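Local atomic coordinates of conserved protein (Methanothermobacter thermautotrophicus, PDB entry 3BEY), a protein that is of unknown function but belongs to the carboxymuconolactone decarboxylase family of AhpD-like proteins and may have peroxiredoxin activity. Residues D[22-25]-D[26-29]; D[57-60]-D[61-65]. All coordinates share one frame; numbering follows the deposited sequence.

Contact 1 of 2, residues D[22-25]-D[26-29]; sequences FREA and VRSE
The backbones of F22 and V26 are joined by a nearly straight i to i+4 bond, V26 N to F22 O (3.1 Å, 179°), in the last turns of helix 13-27, and the helical angles are lost at S28. V26 CG1 sits over one face of the phenyl ring, a CH-pi contact 4.0 Å from the F22 ring centroid. With F22 CG anti to the backbone N (chi1 168°), the ring turns to the V26 side and CE2 comes to 3.6 Å from V26 CG1. An alanine in place of V26 would remove both methyls and is likely to leave this ring face without its CH-pi partner. At the helix end E24 O is gripped twice, by S28 N and by S28 OG, each at 2.8 Å and from opposite faces of the carbonyl plane. S28 N also bonds to A25 O at 3.3 Å, from above the carbonyl plane. Along the polar side, R27 CD passes 3.9 Å from E24 OE1, while the R27 guanidinium goes on to a salt bridge with E60. F22 and V26 face other copies: F19 and V15 on helix 13-27 of a second subunit, and L80 on helix 68-90 of a third.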
loop_
_atom_site.group_PDB
_atom_site.type_symbol
_atom_site.label_atom_id
_atom_site.label_comp_id
_atom_site.label_asym_id
_atom_site.label_seq_id
_atom_site.Cartn_x
_atom_site.Cartn_y
_atom_site.Cartn_z
ATOM N N PHE D 22 -2.056 16.291 17.033
ATOM C CA PHE D 22 -1.971 14.844 17.099
ATOM C C PHE D 22 -0.525 14.468 16.835
ATOM O O PHE D 22 0.051 13.638 17.544
ATOM C CB PHE D 22 -2.878 14.199 16.047
ATOM C CG PHE D 22 -2.637 12.720 15.857
ATOM C CD1 PHE D 22 -2.106 12.238 14.667
ATOM C CD2 PHE D 22 -2.920 11.812 16.876
ATOM C CE1 PHE D 22 -1.862 10.870 14.491
ATOM C CE2 PHE D 22 -2.678 10.444 16.708
ATOM C CZ PHE D 22 -2.147 9.973 15.516
ATOM N N ARG D 23 0.065 15.094 15.821
ATOM C CA ARG D 23 1.446 14.802 15.473
ATOM C C ARG D 23 2.341 15.086 16.660
ATOM O O ARG D 23 3.219 14.289 16.984
ATOM C CB ARG D 23 1.911 15.639 14.273
ATOM C CG ARG D 23 3.197 15.107 13.636
ATOM C CD ARG D 23 4.211 16.204 13.328
ATOM N NE ARG D 23 3.800 17.096 12.246
ATOM C CZ ARG D 23 4.409 18.247 11.958
ATOM N NH1 ARG D 23 5.458 18.647 12.674
ATOM N NH2 ARG D 23 3.972 19.003 10.952
ATOM N N GLU D 24 2.115 16.219 17.316
ATOM C CA GLU D 24 2.930 16.597 18.465
ATOM C C GLU D 24 2.755 15.692 19.680
ATOM O O GLU D 24 3.724 15.405 20.389
ATOM C CB GLU D 24 2.670 18.061 18.841
ATOM C CG GLU D 24 3.506 19.043 18.013
ATOM C CD GLU D 24 5.005 18.933 18.308
ATOM O OE1 GLU D 24 5.816 19.409 17.483
ATOM O OE2 GLU D 24 5.376 18.378 19.371
ATOM N N ALA D 25 1.532 15.240 19.921
ATOM C CA ALA D 25 1.278 14.358 21.052
ATOM C C ALA D 25 2.085 13.078 20.868
ATOM O O ALA D 25 2.825 12.660 21.756
ATOM C CB ALA D 25 -0.202 14.029 21.144
ATOM N N VAL D 26 1.952 12.461 19.703
ATOM C CA VAL D 26 2.670 11.228 19.425
ATOM C C VAL D 26 4.166 11.481 19.284
ATOM O O VAL D 26 4.975 10.579 19.496
ATOM C CB VAL D 26 2.148 10.552 18.131
ATOM C CG1 VAL D 26 0.639 10.423 18.185
ATOM C CG2 VAL D 26 2.566 11.349 16.921
ATOM N N ARG D 27 4.528 12.710 18.935
ATOM C CA ARG D 27 5.926 13.082 18.761
ATOM C C ARG D 27 6.627 13.346 20.092
ATOM O O ARG D 27 7.838 13.185 20.203
ATOM C CB ARG D 27 6.025 14.330 17.880
ATOM C CG ARG D 27 7.423 14.635 17.360
ATOM C CD ARG D 27 7.451 15.973 16.624
ATOM N NE ARG D 27 8.646 16.125 15.797
ATOM C CZ ARG D 27 8.896 15.400 14.709
ATOM N NH1 ARG D 27 8.031 14.474 14.316
ATOM N NH2 ARG D 27 10.006 15.599 14.015
ATOM N N SER D 28 5.869 13.744 21.104
ATOM C CA SER D 28 6.463 14.038 22.403
ATOM C C SER D 28 6.133 13.034 23.516
ATOM O O SER D 28 6.380 13.311 24.688
ATOM C CB SER D 28 6.043 15.439 22.853
ATOM O OG SER D 28 4.641 15.498 23.052
ATOM N N GLU D 29 5.572 11.883 23.161
ATOM C CA GLU D 29 5.230 10.872 24.164
ATOM C C GLU D 29 6.478 10.509 24.961
ATOM O O GLU D 29 7.594 10.534 24.427
ATOM C CB GLU D 29 4.670 9.617 23.489
ATOM C CG GLU D 29 4.380 8.458 24.436
ATOM C CD GLU D 29 3.039 8.581 25.124
ATOM O OE1 GLU D 29 2.138 9.221 24.538
ATOM O OE2 GLU D 29 2.877 8.022 26.235
#

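Contact 2 of 2, residues D[57-60]-D[61-65]; sequences HAEE and ALEAG
The carboxylates of E59 and E63, one helical turn apart, stand with their planes 74° to each other, and E59 OE1 comes within 3.6 Å of E63 OE2. Beside them, L62 CD2 meets the other oxygen, E59 OE2, also at 3.6 Å. These side chains belong to the C-terminal end of helix 51-62, which closes in a Schellman motif at G65. The proximity of two like charges is probably eased by R95 of a neighbouring subunit, which forms a salt bridge with E59 OE2. A bend at chi2 (-53°) turns the E59 carboxylate along the helix toward L62 and E63. E63, by contrast, is extended beyond CG, and its CG lies close to E59 O. The third flat group, the buried imidazole of H57, packs among S41, V42 and S45 of helix 34-47, and its ND1 makes a weak bond to E60 OE1. That oxygen has stronger partners in R27 and R56, both through salt bridges, so it gathers two positive charges as well as the ring N-H. A61 and L62 lean on L71 of helix 68-90. At the positive phi of G65 (93°) a side chain would collide with the carbonyl oxygen of A64, a backbone shape suited to glycine. The turn closes on a backbone bond from G65 N to L62 O, 2.9 Å long.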
loop_
_atom_site.group_PDB
_atom_site.type_symbol
_atom_site.label_atom_id
_atom_site.label_comp_id
_atom_site.label_asym_id
_atom_site.label_seq_id
_atom_site.Cartn_x
_atom_site.Cartn_y
_atom_site.Cartn_z
ATOM N N HIS D 57 11.943 13.165 7.621
ATOM C CA HIS D 57 12.289 12.555 8.899
ATOM C C HIS D 57 13.772 12.220 8.989
ATOM O O HIS D 57 14.349 12.207 10.069
ATOM C CB HIS D 57 11.416 11.324 9.142
ATOM C CG HIS D 57 9.962 11.648 9.249
ATOM N ND1 HIS D 57 9.461 12.519 10.202
ATOM C CD2 HIS D 57 8.900 11.278 8.497
ATOM C CE1 HIS D 57 8.165 12.666 10.028
ATOM N NE2 HIS D 57 7.796 11.921 8.995
ATOM N N ALA D 58 14.401 11.971 7.850
ATOM C CA ALA D 58 15.830 11.671 7.851
ATOM C C ALA D 58 16.595 12.912 8.312
ATOM O O ALA D 58 17.541 12.821 9.093
ATOM C CB ALA D 58 16.291 11.257 6.456
ATOM N N GLU D 59 16.179 14.074 7.824
ATOM C CA GLU D 59 16.843 15.308 8.197
ATOM C C GLU D 59 16.745 15.596 9.690
ATOM O O GLU D 59 17.758 15.899 10.338
ATOM C CB GLU D 59 16.277 16.475 7.397
ATOM C CG GLU D 59 17.111 16.799 6.183
ATOM C CD GLU D 59 18.575 17.005 6.538
ATOM O OE1 GLU D 59 18.880 17.902 7.354
ATOM O OE2 GLU D 59 19.426 16.271 5.996
ATOM N N GLU D 60 15.538 15.495 10.241
ATOM C CA GLU D 60 15.350 15.736 11.667
ATOM C C GLU D 60 16.157 14.721 12.463
ATOM O O GLU D 60 16.625 15.016 13.556
ATOM C CB GLU D 60 13.866 15.653 12.028
ATOM C CG GLU D 60 13.032 16.663 11.262
ATOM C CD GLU D 60 11.542 16.505 11.471
ATOM O OE1 GLU D 60 11.034 15.368 11.334
ATOM O OE2 GLU D 60 10.875 17.523 11.753
ATOM N N ALA D 61 16.334 13.529 11.902
ATOM C CA ALA D 61 17.107 12.490 12.571
ATOM C C ALA D 61 18.598 12.830 12.509
ATOM O O ALA D 61 19.350 12.570 13.453
ATOM C CB ALA D 61 16.844 11.133 11.923
ATOM N N LEU D 62 19.020 13.400 11.384
ATOM C CA LEU D 62 20.411 13.803 11.205
ATOM C C LEU D 62 20.694 15.030 12.070
ATOM O O LEU D 62 21.731 15.121 12.716
ATOM C CB LEU D 62 20.682 14.138 9.737
ATOM C CG LEU D 62 21.329 13.076 8.852
ATOM C CD1 LEU D 62 20.957 11.696 9.333
ATOM C CD2 LEU D 62 20.888 13.292 7.410
ATOM N N GLU D 63 19.754 15.966 12.082
ATOM C CA GLU D 63 19.912 17.176 12.868
ATOM C C GLU D 63 19.821 16.861 14.357
ATOM O O GLU D 63 20.052 17.727 15.212
ATOM C CB GLU D 63 18.858 18.199 12.441
ATOM C CG GLU D 63 18.949 18.497 10.944
ATOM C CD GLU D 63 17.982 19.560 10.468
ATOM O OE1 GLU D 63 16.772 19.445 10.758
ATOM O OE2 GLU D 63 18.438 20.504 9.784
ATOM N N ALA D 64 19.504 15.604 14.657
ATOM C CA ALA D 64 19.395 15.135 16.033
ATOM C C ALA D 64 20.617 14.301 16.388
ATOM O O ALA D 64 20.714 13.758 17.486
ATOM C CB ALA D 64 18.131 14.302 16.211
ATOM N N GLY D 65 21.539 14.176 15.438
ATOM C CA GLY D 65 22.754 13.436 15.703
ATOM C C GLY D 65 22.774 11.973 15.337
ATOM O O GLY D 65 23.697 11.257 15.724
#

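Both contacts are helix ends, and they come in series: contact 1 finishes helix 13-27, and contact 2, after helix 34-47, finishes helix 51-62. Their centres lie about 17 Å apart, yet they touch directly through the salt bridge from R27 NH2 to E60 OE1 (2.9 Å), which ties the ends of two helices that are not consecutive in the chain. All four segments belong to the same all-helical family region, and helix 68-90 follows contact 2. Each contact also borders other copies in the six-chain assembly, so the two helix ends help join the fold of one chain to its neighbours. The C50-C53 disulfide spans the start of helix 51-62, whose other end holds contact 2.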